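Local atomic coordinates of probable LacI-family transcriptional regulator (Corynebacterium glutamicum ATCC 13032, PDB entry 3BIL), a protein that probably binds DNA as a LacI-family transcriptional regulator, with a periplasmic-binding-protein-like domain that in relatives responds to small effectors. Residues V151-P156 with T196-E201; L185-L190 with S213-Q218; G264-K269 with Q285-T290. All coordinates share one frame; numbering follows the deposited sequence.

Interaction 1 (V151-P156 with T196-E201)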
ATOM      1  N   VAL A 151     -10.464  -9.005  13.752  1.00 42.52           N
ATOM      2  CA  VAL A 151     -10.650  -7.623  13.303  1.00 41.29           C
ATOM      3  C   VAL A 151     -11.178  -7.534  11.897  1.00 41.91           C
ATOM      4  O   VAL A 151     -10.824  -8.365  11.032  1.00 43.27           O
ATOM      5  CB  VAL A 151      -9.338  -6.788  13.332  1.00 40.90           C
ATOM      6  CG1 VAL A 151      -9.192  -6.115  14.627  1.00 42.98           C
ATOM      7  CG2 VAL A 151      -8.113  -7.646  13.031  1.00 41.08           C
ATOM      8  N   ASP A 152     -11.973  -6.484  11.656  1.00 42.59           N
ATOM      9  CA  ASP A 152     -12.532  -6.191  10.328  1.00 45.10           C
ATOM     10  C   ASP A 152     -13.593  -7.208   9.834  1.00 43.98           C
ATOM     11  O   ASP A 152     -14.672  -6.796   9.443  1.00 45.08           O
ATOM     12  CB  ASP A 152     -11.417  -6.024   9.278  1.00 46.75           C
ATOM     13  CG  ASP A 152     -11.875  -5.245   8.069  1.00 50.54           C
ATOM     14  OD1 ASP A 152     -11.725  -5.774   6.954  1.00 51.11           O
ATOM     15  OD2 ASP A 152     -12.383  -4.100   8.238  1.00 51.09           O
ATOM     16  N   ARG A 153     -13.278  -8.506   9.864  1.00 43.04           N
ATOM     17  CA  ARG A 153     -14.198  -9.571   9.465  1.00 45.70           C
ATOM     18  C   ARG A 153     -14.653 -10.406  10.645  1.00 49.51           C
ATOM     19  O   ARG A 153     -13.893 -10.648  11.576  1.00 51.68           O
ATOM     20  CB  ARG A 153     -13.560 -10.489   8.443  1.00 42.59           C
ATOM     21  CG  ARG A 153     -13.399  -9.859   7.126  1.00 41.79           C
ATOM     22  CD  ARG A 153     -12.770 -10.826   6.158  1.00 44.80           C
ATOM     23  NE  ARG A 153     -12.327 -10.134   4.948  1.00 45.28           N
ATOM     24  CZ  ARG A 153     -11.426 -10.606   4.090  1.00 45.31           C
ATOM     25  NH1 ARG A 153     -10.869 -11.797   4.287  1.00 46.58           N
ATOM     26  NH2 ARG A 153     -11.085  -9.884   3.029  1.00 44.43           N
ATOM     27  N   GLU A 154     -15.899 -10.860  10.574  1.00 54.79           N
ATOM     28  CA  GLU A 154     -16.568 -11.571  11.659  1.00 57.78           C
ATOM     29  C   GLU A 154     -16.769 -13.041  11.282  1.00 60.28           C
ATOM     30  O   GLU A 154     -17.094 -13.359  10.132  1.00 60.68           O
ATOM     31  CB  GLU A 154     -17.946 -10.944  11.930  1.00 61.10           C
ATOM     32  CG  GLU A 154     -18.031  -9.938  13.072  1.00 65.08           C
ATOM     33  CD  GLU A 154     -19.362 -10.024  13.873  1.00 68.88           C
ATOM     34  OE1 GLU A 154     -19.569  -9.213  14.813  1.00 70.81           O
ATOM     35  OE2 GLU A 154     -20.210 -10.896  13.579  1.00 69.75           O
ATOM     36  N   LEU A 155     -16.586 -13.933  12.257  1.00 62.56           N
ATOM     37  CA  LEU A 155     -16.937 -15.343  12.089  1.00 61.77           C
ATOM     38  C   LEU A 155     -18.439 -15.460  11.915  1.00 61.12           C
ATOM     39  O   LEU A 155     -19.184 -14.841  12.671  1.00 56.37           O
ATOM     40  CB  LEU A 155     -16.505 -16.157  13.302  1.00 64.50           C
ATOM     41  CG  LEU A 155     -15.038 -16.549  13.502  1.00 64.11           C
ATOM     42  CD1 LEU A 155     -14.938 -17.386  14.771  1.00 63.75           C
ATOM     43  CD2 LEU A 155     -14.462 -17.298  12.302  1.00 62.19           C
ATOM     44  N   PRO A 156     -18.888 -16.262  10.924  1.00 64.62           N
ATOM     45  CA  PRO A 156     -20.301 -16.250  10.534  1.00 66.25           C
ATOM     46  C   PRO A 156     -21.290 -16.795  11.576  1.00 69.31           C
ATOM     47  O   PRO A 156     -22.493 -16.655  11.363  1.00 70.56           O
ATOM     48  CB  PRO A 156     -20.327 -17.102   9.255  1.00 63.65           C
ATOM     49  CG  PRO A 156     -19.155 -18.010   9.382  1.00 62.63           C
ATOM     50  CD  PRO A 156     -18.107 -17.230  10.124  1.00 63.13           C
ATOM     51  N   THR A 196     -17.305 -12.923   2.523  1.00 54.27           N
ATOM     52  CA  THR A 196     -16.832 -12.148   3.681  1.00 48.22           C
ATOM     53  C   THR A 196     -18.006 -11.484   4.391  1.00 46.56           C
ATOM     54  O   THR A 196     -18.982 -11.080   3.755  1.00 49.28           O
ATOM     55  CB  THR A 196     -15.691 -11.123   3.311  1.00 48.21           C
ATOM     56  OG1 THR A 196     -16.052 -10.325   2.168  1.00 48.94           O
ATOM     57  CG2 THR A 196     -14.422 -11.862   2.980  1.00 47.55           C
ATOM     58  N   SER A 197     -17.938 -11.397   5.713  1.00 44.70           N
ATOM     59  CA  SER A 197     -18.971 -10.711   6.472  1.00 44.31           C
ATOM     60  C   SER A 197     -19.053  -9.271   5.965  1.00 43.32           C
ATOM     61  O   SER A 197     -20.121  -8.674   5.837  1.00 44.50           O
ATOM     62  CB  SER A 197     -18.638 -10.752   7.968  1.00 46.84           C
ATOM     63  OG  SER A 197     -17.287 -10.375   8.207  1.00 46.27           O
ATOM     64  N   THR A 198     -17.883  -8.746   5.669  1.00 42.92           N
ATOM     65  CA  THR A 198     -17.675  -7.459   5.049  1.00 38.76           C
ATOM     66  C   THR A 198     -18.490  -7.318   3.746  1.00 39.00           C
ATOM     67  O   THR A 198     -19.358  -6.433   3.625  1.00 40.09           O
ATOM     68  CB  THR A 198     -16.134  -7.278   4.939  1.00 39.24           C
ATOM     69  OG1 THR A 198     -15.688  -6.502   6.060  1.00 42.73           O
ATOM     70  CG2 THR A 198     -15.661  -6.684   3.625  1.00 41.09           C
ATOM     71  N   GLY A 199     -18.256  -8.200   2.783  1.00 37.61           N
ATOM     72  CA  GLY A 199     -18.963  -8.112   1.508  1.00 35.49           C
ATOM     73  C   GLY A 199     -20.486  -8.132   1.621  1.00 34.30           C
ATOM     74  O   GLY A 199     -21.177  -7.453   0.858  1.00 37.40           O
ATOM     75  N   ARG A 200     -21.025  -8.897   2.562  1.00 34.75           N
ATOM     76  CA  ARG A 200     -22.490  -8.989   2.669  1.00 40.95           C
ATOM     77  C   ARG A 200     -23.074  -7.921   3.571  1.00 40.38           C
ATOM     78  O   ARG A 200     -24.025  -7.252   3.173  1.00 47.11           O
ATOM     79  CB  ARG A 200     -23.018 -10.407   2.996  1.00 42.25           C
ATOM     80  CG  ARG A 200     -22.287 -11.146   4.093  1.00 45.77           C
ATOM     81  CD  ARG A 200     -22.728 -12.605   4.204  1.00 45.01           C
ATOM     82  NE  ARG A 200     -21.572 -13.486   4.064  1.00 47.35           N
ATOM     83  CZ  ARG A 200     -20.803 -13.917   5.070  1.00 45.90           C
ATOM     84  NH1 ARG A 200     -21.050 -13.594   6.335  1.00 43.82           N
ATOM     85  NH2 ARG A 200     -19.782 -14.702   4.800  1.00 44.78           N
ATOM     86  N   GLU A 201     -22.503  -7.728   4.760  1.00 38.49           N
ATOM     87  CA  GLU A 201     -22.868  -6.586   5.599  1.00 37.58           C
ATOM     88  C   GLU A 201     -23.122  -5.305   4.768  1.00 34.56           C
ATOM     89  O   GLU A 201     -24.183  -4.689   4.877  1.00 35.85           O
ATOM     90  CB  GLU A 201     -21.778  -6.339   6.622  1.00 44.57           C
ATOM     91  CG  GLU A 201     -22.152  -6.592   8.069  1.00 52.09           C
ATOM     92  CD  GLU A 201     -22.301  -5.304   8.871  1.00 54.75           C
ATOM     93  OE1 GLU A 201     -21.503  -5.097   9.819  1.00 49.71           O
ATOM     94  OE2 GLU A 201     -23.213  -4.499   8.543  1.00 58.60           O
TER

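Interaction 2 (L185-L190 with S213-Q218)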
ATOM      1  N   LEU A 185     -28.365   9.382  -9.980  1.00 34.20           N
ATOM      2  CA  LEU A 185     -28.872   8.044 -10.083  1.00 28.86           C
ATOM      3  C   LEU A 185     -28.912   7.675 -11.531  1.00 29.90           C
ATOM      4  O   LEU A 185     -29.051   8.583 -12.368  1.00 35.37           O
ATOM      5  CB  LEU A 185     -30.301   7.986  -9.548  1.00 24.87           C
ATOM      6  CG  LEU A 185     -30.649   8.295  -8.099  1.00 29.20           C
ATOM      7  CD1 LEU A 185     -32.191   8.043  -7.931  1.00 28.07           C
ATOM      8  CD2 LEU A 185     -29.788   7.486  -7.057  1.00 23.02           C
ATOM      9  N   PRO A 186     -28.901   6.348 -11.845  1.00 25.74           N
ATOM     10  CA  PRO A 186     -28.796   5.197 -10.936  1.00 23.19           C
ATOM     11  C   PRO A 186     -27.408   4.911 -10.418  1.00 24.32           C
ATOM     12  O   PRO A 186     -26.407   5.287 -11.044  1.00 26.90           O
ATOM     13  CB  PRO A 186     -29.273   3.984 -11.794  1.00 21.52           C
ATOM     14  CG  PRO A 186     -29.278   4.426 -13.166  1.00 20.44           C
ATOM     15  CD  PRO A 186     -29.134   5.931 -13.239  1.00 24.05           C
ATOM     16  N   ILE A 187     -27.359   4.187  -9.306  1.00 24.39           N
ATOM     17  CA  ILE A 187     -26.131   3.848  -8.677  1.00 26.69           C
ATOM     18  C   ILE A 187     -25.729   2.426  -9.074  1.00 31.88           C
ATOM     19  O   ILE A 187     -26.524   1.487  -8.962  1.00 35.44           O
ATOM     20  CB  ILE A 187     -26.260   3.959  -7.131  1.00 29.42           C
ATOM     21  CG1 ILE A 187     -26.757   5.355  -6.733  1.00 30.43           C
ATOM     22  CG2 ILE A 187     -24.900   3.601  -6.408  1.00 29.24           C
ATOM     23  CD1 ILE A 187     -27.272   5.479  -5.292  1.00 25.34           C
ATOM     24  N   GLY A 188     -24.487   2.272  -9.539  1.00 31.40           N
ATOM     25  CA  GLY A 188     -23.880   0.979  -9.723  1.00 25.76           C
ATOM     26  C   GLY A 188     -23.039   0.669  -8.507  1.00 24.85           C
ATOM     27  O   GLY A 188     -21.937   1.175  -8.360  1.00 29.51           O
ATOM     28  N   TYR A 189     -23.538  -0.172  -7.626  1.00 23.39           N
ATOM     29  CA  TYR A 189     -22.768  -0.524  -6.455  1.00 24.22           C
ATOM     30  C   TYR A 189     -21.936  -1.733  -6.792  1.00 31.43           C
ATOM     31  O   TYR A 189     -22.414  -2.728  -7.345  1.00 35.01           O
ATOM     32  CB  TYR A 189     -23.653  -0.780  -5.244  1.00 20.46           C
ATOM     33  CG  TYR A 189     -22.906  -1.304  -4.007  1.00 22.52           C
ATOM     34  CD1 TYR A 189     -22.316  -0.421  -3.104  1.00 19.18           C
ATOM     35  CD2 TYR A 189     -22.818  -2.680  -3.731  1.00 20.24           C
ATOM     36  CE1 TYR A 189     -21.655  -0.871  -2.006  1.00 21.45           C
ATOM     37  CE2 TYR A 189     -22.130  -3.145  -2.606  1.00 15.20           C
ATOM     38  CZ  TYR A 189     -21.546  -2.226  -1.768  1.00 18.31           C
ATOM     39  OH  TYR A 189     -20.879  -2.616  -0.656  1.00 22.96           O
ATOM     40  N   LEU A 190     -20.664  -1.629  -6.468  1.00 35.24           N
ATOM     41  CA  LEU A 190     -19.723  -2.625  -6.860  1.00 35.66           C
ATOM     42  C   LEU A 190     -19.329  -3.363  -5.596  1.00 34.13           C
ATOM     43  O   LEU A 190     -18.510  -2.907  -4.808  1.00 39.72           O
ATOM     44  CB  LEU A 190     -18.561  -1.965  -7.625  1.00 35.75           C
ATOM     45  CG  LEU A 190     -17.485  -2.856  -8.237  1.00 40.48           C
ATOM     46  CD1 LEU A 190     -18.043  -3.516  -9.464  1.00 44.44           C
ATOM     47  CD2 LEU A 190     -16.218  -2.093  -8.597  1.00 38.83           C
ATOM     48  N   SER A 213     -34.013   5.571   1.668  1.00 39.47           N
ATOM     49  CA  SER A 213     -33.918   6.853   0.984  1.00 32.96           C
ATOM     50  C   SER A 213     -34.984   6.948  -0.091  1.00 35.60           C
ATOM     51  O   SER A 213     -35.081   7.973  -0.778  1.00 35.14           O
ATOM     52  CB  SER A 213     -32.541   7.001   0.341  1.00 36.37           C
ATOM     53  OG  SER A 213     -31.547   7.410   1.268  1.00 38.11           O
ATOM     54  N   LYS A 214     -35.749   5.855  -0.265  1.00 40.64           N
ATOM     55  CA  LYS A 214     -36.797   5.699  -1.309  1.00 40.71           C
ATOM     56  C   LYS A 214     -36.328   6.093  -2.706  1.00 39.62           C
ATOM     57  O   LYS A 214     -36.915   6.985  -3.325  1.00 34.08           O
ATOM     58  CB  LYS A 214     -38.066   6.522  -0.981  1.00 48.65           C
ATOM     59  CG  LYS A 214     -38.587   6.436   0.473  1.00 53.81           C
ATOM     60  CD  LYS A 214     -38.286   7.715   1.252  1.00 57.98           C
ATOM     61  CE  LYS A 214     -39.316   8.835   0.943  1.00 60.88           C
ATOM     62  NZ  LYS A 214     -38.651  10.172   0.817  1.00 61.09           N
ATOM     63  N   ILE A 215     -35.269   5.441  -3.192  1.00 39.18           N
ATOM     64  CA  ILE A 215     -34.849   5.605  -4.597  1.00 37.52           C
ATOM     65  C   ILE A 215     -35.073   4.334  -5.404  1.00 40.12           C
ATOM     66  O   ILE A 215     -34.827   4.307  -6.622  1.00 40.11           O
ATOM     67  CB  ILE A 215     -33.372   6.124  -4.755  1.00 29.18           C
ATOM     68  CG1 ILE A 215     -32.427   5.325  -3.848  1.00 27.20           C
ATOM     69  CG2 ILE A 215     -33.344   7.602  -4.450  1.00 23.28           C
ATOM     70  CD1 ILE A 215     -30.987   5.354  -4.270  1.00 29.58           C
ATOM     71  N   GLY A 216     -35.545   3.282  -4.738  1.00 38.52           N
ATOM     72  CA  GLY A 216     -35.813   2.057  -5.462  1.00 38.74           C
ATOM     73  C   GLY A 216     -34.528   1.294  -5.685  1.00 43.17           C
ATOM     74  O   GLY A 216     -33.427   1.804  -5.391  1.00 42.31           O
ATOM     75  N   GLU A 217     -34.681   0.065  -6.195  1.00 42.70           N
ATOM     76  CA  GLU A 217     -33.594  -0.892  -6.345  1.00 41.00           C
ATOM     77  C   GLU A 217     -32.553  -0.375  -7.331  1.00 36.16           C
ATOM     78  O   GLU A 217     -32.894   0.213  -8.358  1.00 37.82           O
ATOM     79  CB  GLU A 217     -34.131  -2.263  -6.748  1.00 40.81           C
ATOM     80  CG  GLU A 217     -34.846  -2.983  -5.601  1.00 46.11           C
ATOM     81  CD  GLU A 217     -35.711  -4.183  -6.053  1.00 47.76           C
ATOM     82  OE1 GLU A 217     -35.556  -5.294  -5.463  1.00 47.66           O
ATOM     83  OE2 GLU A 217     -36.538  -4.006  -6.991  1.00 46.02           O
ATOM     84  N   GLN A 218     -31.281  -0.563  -7.004  1.00 31.44           N
ATOM     85  CA  GLN A 218     -30.214  -0.013  -7.877  1.00 32.83           C
ATOM     86  C   GLN A 218     -29.444  -1.138  -8.537  1.00 26.87           C
ATOM     87  O   GLN A 218     -29.765  -2.299  -8.307  1.00 34.13           O
ATOM     88  CB  GLN A 218     -29.294   0.910  -7.070  1.00 25.36           C
ATOM     89  CG  GLN A 218     -30.043   2.012  -6.422  1.00 24.61           C
ATOM     90  CD  GLN A 218     -30.583   3.007  -7.404  1.00 26.33           C
ATOM     91  OE1 GLN A 218     -29.917   3.349  -8.354  1.00 28.77           O
ATOM     92  NE2 GLN A 218     -31.804   3.500  -7.166  1.00 29.38           N
TER

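Interaction 3 (G264-K269 with Q285-T290)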
ATOM      1  N   GLY A 264     -12.800   6.976 -20.687  1.00 37.51           N
ATOM      2  CA  GLY A 264     -12.728   8.424 -20.936  1.00 38.24           C
ATOM      3  C   GLY A 264     -13.563   9.356 -20.041  1.00 37.11           C
ATOM      4  O   GLY A 264     -13.864  10.495 -20.409  1.00 35.63           O
ATOM      5  N   LEU A 265     -13.924   8.927 -18.846  1.00 32.60           N
ATOM      6  CA  LEU A 265     -14.819   9.795 -18.069  1.00 34.61           C
ATOM      7  C   LEU A 265     -14.101  10.597 -16.961  1.00 34.42           C
ATOM      8  O   LEU A 265     -13.273  10.062 -16.220  1.00 38.62           O
ATOM      9  CB  LEU A 265     -16.025   8.989 -17.530  1.00 29.26           C
ATOM     10  CG  LEU A 265     -16.842   8.202 -18.564  1.00 24.53           C
ATOM     11  CD1 LEU A 265     -17.352   6.900 -17.959  1.00 27.34           C
ATOM     12  CD2 LEU A 265     -18.038   9.031 -19.133  1.00 25.82           C
ATOM     13  N   VAL A 266     -14.422  11.882 -16.854  1.00 36.03           N
ATOM     14  CA  VAL A 266     -13.965  12.690 -15.721  1.00 34.67           C
ATOM     15  C   VAL A 266     -14.870  12.438 -14.508  1.00 31.54           C
ATOM     16  O   VAL A 266     -16.038  12.818 -14.510  1.00 32.73           O
ATOM     17  CB  VAL A 266     -13.915  14.233 -16.057  1.00 39.08           C
ATOM     18  CG1 VAL A 266     -13.152  15.034 -14.955  1.00 38.55           C
ATOM     19  CG2 VAL A 266     -13.271  14.481 -17.412  1.00 34.40           C
ATOM     20  N   ILE A 267     -14.328  11.781 -13.483  1.00 27.07           N
ATOM     21  CA  ILE A 267     -14.964  11.708 -12.193  1.00 25.34           C
ATOM     22  C   ILE A 267     -15.272  13.083 -11.636  1.00 31.75           C
ATOM     23  O   ILE A 267     -14.492  14.028 -11.822  1.00 36.50           O
ATOM     24  CB  ILE A 267     -14.100  10.960 -11.185  1.00 23.64           C
ATOM     25  CG1 ILE A 267     -13.870   9.553 -11.725  1.00 21.19           C
ATOM     26  CG2 ILE A 267     -14.788  10.992  -9.766  1.00 17.88           C
ATOM     27  CD1 ILE A 267     -13.267   8.590 -10.799  1.00 25.83           C
ATOM     28  N   GLY A 268     -16.393  13.192 -10.924  1.00 33.28           N
ATOM     29  CA  GLY A 268     -16.894  14.499 -10.495  1.00 32.97           C
ATOM     30  C   GLY A 268     -17.348  15.417 -11.631  1.00 39.16           C
ATOM     31  O   GLY A 268     -17.789  16.528 -11.369  1.00 46.47           O
ATOM     32  N   LYS A 269     -17.267  14.971 -12.885  1.00 38.88           N
ATOM     33  CA  LYS A 269     -17.794  15.746 -14.022  1.00 43.72           C
ATOM     34  C   LYS A 269     -18.754  14.921 -14.920  1.00 45.26           C
ATOM     35  O   LYS A 269     -19.880  15.326 -15.183  1.00 44.93           O
ATOM     36  CB  LYS A 269     -16.622  16.347 -14.808  1.00 47.01           C
ATOM     37  CG  LYS A 269     -16.942  16.988 -16.141  1.00 50.42           C
ATOM     38  CD  LYS A 269     -16.808  18.512 -16.128  1.00 52.22           C
ATOM     39  CE  LYS A 269     -17.432  19.124 -17.414  1.00 53.30           C
ATOM     40  NZ  LYS A 269     -18.949  19.039 -17.420  1.00 51.97           N
ATOM     41  N   GLN A 285      -6.727  13.196  -6.528  1.00 51.05           N
ATOM     42  CA  GLN A 285      -7.313  13.179  -7.869  1.00 49.12           C
ATOM     43  C   GLN A 285      -7.697  14.634  -8.279  1.00 49.21           C
ATOM     44  O   GLN A 285      -7.849  15.491  -7.400  1.00 54.54           O
ATOM     45  CB  GLN A 285      -8.565  12.252  -7.892  1.00 48.96           C
ATOM     46  CG  GLN A 285      -8.395  10.740  -7.500  1.00 47.54           C
ATOM     47  CD  GLN A 285      -7.346   9.963  -8.335  1.00 51.03           C
ATOM     48  OE1 GLN A 285      -7.583   9.599  -9.511  1.00 47.86           O
ATOM     49  NE2 GLN A 285      -6.181   9.696  -7.715  1.00 48.16           N
ATOM     50  N   PRO A 286      -7.825  14.940  -9.596  1.00 47.81           N
ATOM     51  CA  PRO A 286      -8.316  16.293  -9.996  1.00 46.94           C
ATOM     52  C   PRO A 286      -9.636  16.688  -9.343  1.00 46.90           C
ATOM     53  O   PRO A 286      -9.871  17.866  -9.101  1.00 50.61           O
ATOM     54  CB  PRO A 286      -8.486  16.202 -11.527  1.00 45.43           C
ATOM     55  CG  PRO A 286      -8.402  14.706 -11.842  1.00 52.33           C
ATOM     56  CD  PRO A 286      -7.491  14.119 -10.773  1.00 51.17           C
ATOM     57  N   HIS A 287     -10.512  15.727  -9.088  1.00 45.70           N
ATOM     58  CA  HIS A 287     -11.645  15.980  -8.223  1.00 44.84           C
ATOM     59  C   HIS A 287     -11.546  14.960  -7.098  1.00 45.89           C
ATOM     60  O   HIS A 287     -11.777  13.762  -7.294  1.00 45.01           O
ATOM     61  CB  HIS A 287     -12.962  15.850  -8.955  1.00 49.69           C
ATOM     62  CG  HIS A 287     -13.177  16.882 -10.018  1.00 54.71           C
ATOM     63  ND1 HIS A 287     -12.493  16.869 -11.220  1.00 57.32           N
ATOM     64  CD2 HIS A 287     -14.016  17.944 -10.069  1.00 54.23           C
ATOM     65  CE1 HIS A 287     -12.897  17.888 -11.961  1.00 57.44           C
ATOM     66  NE2 HIS A 287     -13.819  18.553 -11.287  1.00 57.86           N
ATOM     67  N   PRO A 288     -11.152  15.420  -5.913  1.00 44.78           N
ATOM     68  CA  PRO A 288     -10.925  14.429  -4.883  1.00 43.37           C
ATOM     69  C   PRO A 288     -12.158  13.549  -4.671  1.00 38.26           C
ATOM     70  O   PRO A 288     -13.271  13.963  -4.998  1.00 34.11           O
ATOM     71  CB  PRO A 288     -10.596  15.289  -3.662  1.00 46.90           C
ATOM     72  CG  PRO A 288      -9.986  16.544  -4.287  1.00 45.23           C
ATOM     73  CD  PRO A 288     -10.888  16.788  -5.434  1.00 44.18           C
ATOM     74  N   LEU A 289     -11.944  12.344  -4.143  1.00 30.69           N
ATOM     75  CA  LEU A 289     -12.988  11.366  -4.069  1.00 33.14           C
ATOM     76  C   LEU A 289     -13.731  11.406  -2.756  1.00 32.76           C
ATOM     77  O   LEU A 289     -13.138  11.239  -1.710  1.00 36.47           O
ATOM     78  CB  LEU A 289     -12.416   9.966  -4.240  1.00 31.48           C
ATOM     79  CG  LEU A 289     -12.695   9.141  -5.467  1.00 33.11           C
ATOM     80  CD1 LEU A 289     -12.103   9.804  -6.710  1.00 34.64           C
ATOM     81  CD2 LEU A 289     -12.044   7.822  -5.193  1.00 31.51           C
ATOM     82  N   THR A 290     -15.045  11.565  -2.821  1.00 27.60           N
ATOM     83  CA  THR A 290     -15.858  11.251  -1.693  1.00 22.32           C
ATOM     84  C   THR A 290     -15.630   9.760  -1.340  1.00 20.24           C
ATOM     85  O   THR A 290     -15.720   8.896  -2.179  1.00 26.96           O
ATOM     86  CB  THR A 290     -17.301  11.597  -2.011  1.00 22.67           C
ATOM     87  OG1 THR A 290     -17.393  12.996  -2.357  1.00 27.84           O
ATOM     88  CG2 THR A 290     -18.205  11.316  -0.809  1.00 22.56           C
TER

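Interaction 1 (V151-P156 with T196-E201)
Ser197 holds OG between its backbone N and carbonyl carbon (chi1 48°), facing segment 151-156, where OG accepts a hydrogen bond from Glu154 N at 2.8 Å. The bond is practically straight, with an N-H...O angle of 178°, and it joins a loop amide to the first turn of a helix. Arg153 sets CG beside its own backbone N (chi1 -71°) and then runs extended to NE, its flat end lying across Thr196. There Thr196 CG2 sits over the centre of one guanidinium face, 3.3 Å above the plane and 3.4 Å from both NE and CZ of Arg153. The two branches of Thr196 do different work: the methyl covers the arginine, while OG1 makes Thr196 the N-cap of helix 197-212, accepting from Gly199 N at 3.1 Å, and also bonds to Pro193 O. Arg153 NH1 forms a salt bridge with Glu106. Thr198 OG1 lies 3.5 Å from Asp152 O. The segments come from the two lobes of a periplasmic-binding-protein-like fold and meet near the cleft where relatives bind effectors. They join the loop after strand 148-151 to the N-terminal end of helix 197-212; Arg200 of that helix reaches Glu132 in another salt bridge, while Asp152 packs on helix 79-94, Glu154 on strand 163-167 and Leu155 on helix 135-143.

Interaction 2 (L185-L190 with S213-Q218)
One hydrogen bond crosses between Ile187 and Gln218: the Ile187 amide N donates to the side-chain OE1 at 2.9 Å. It is nearly straight at the hydrogen (172°), and the donor is tilted 23° from the plane of the side-chain carbonyl. The Gln218 chain bends at chi2 (-69°), which folds CD back; NE2 donates to Gly216 O of its own loop at 2.9 Å, lying above the plane of that carbonyl. With both ends of the amide bonded, its rotation is fixed. OE1 also rests 3.4 Å from Pro186 CA, just after the cis peptide bond between Leu185 and Pro186. The apolar contacts centre on Ile215, whose two branches both meet Leu185, CD1 reaching Ile187 as well. Its CG2 touches Leu185 CD1 at 3.7 Å, whereas its CD1 lies 3.7 Å from Leu185 CD2 and 3.9 Å from Ile187 CD1, the Ile187 side chain crossing that of Ile215 at about a right angle. Val176 and Ala180 of helix 169-181 touch Ile215, and Phe206 of helix 197-212 touches both Ile187 and Gln218. Lys214, with positive phi, follows helix 197-212 in a Schellman motif. The contact ties the start of strand 187-190 to the return loop of a beta-alpha-beta crossover, whose second strand, 219-221, lies parallel beside the first at the sheet's end.

Interaction 3 (G264-K269 with Q285-T290)
Gly268 and His287 bring two loops together, their CA atoms 5.9 Å apart. Segment 264-269 leaves helix 250-262 through a Schellman motif at Gly264 and then makes a type II beta turn, Val266 to Lys269, closed by Lys269 N bonding to Val266 O at 3.0 Å. Gly268 takes the third position of that turn with positive phi, and having no CB it lets His287 lie close against the backbone. Segment 285-290 is an irregular run with Pro286 and Pro288, leading into strand 291-293. Both loops belong to the periplasmic-binding-protein-like fold, and one precedes strand 272-276 while the other follows it in the chain; Gln285 and Pro286 touch their counterparts in the second subunit. His287 CG lies beside its backbone N, anti to the carbonyl carbon (chi1 -66°), and the ring has one face over Gly268 C. Ile267 O approaches the ring obliquely, 3.5 Å from ND1 and 3.6 Å from CG of His287. Val266 CG1 reaches the same ring at CE1, 4.1 Å away. Ile267 CG2 meets Leu289 CD1 at 4.2 Å, a loose apolar touch; Ile267 also packs on Val273 and Cys260, and Leu289 on Thr253.

Along the chain, interactions 1 and 2 alternate, in the order 151-156, 185-190, 196-201 and 213-218, and interaction 3 follows both. Helix 197-212 links the first two: its N-terminal end takes part in interaction 1, and interaction 2 uses the loop after its C-terminal end, the centres of the two contacts lying about 23 Å apart. Interaction 3 is centred about 20 Å from interaction 2 and about 30 Å from interaction 1, in loops before and after strand 272-276, which shares a sheet with strands 187-190 and 219-221. The three thus run from the meeting of the two lobes to loops that border the second subunit, without touching one another.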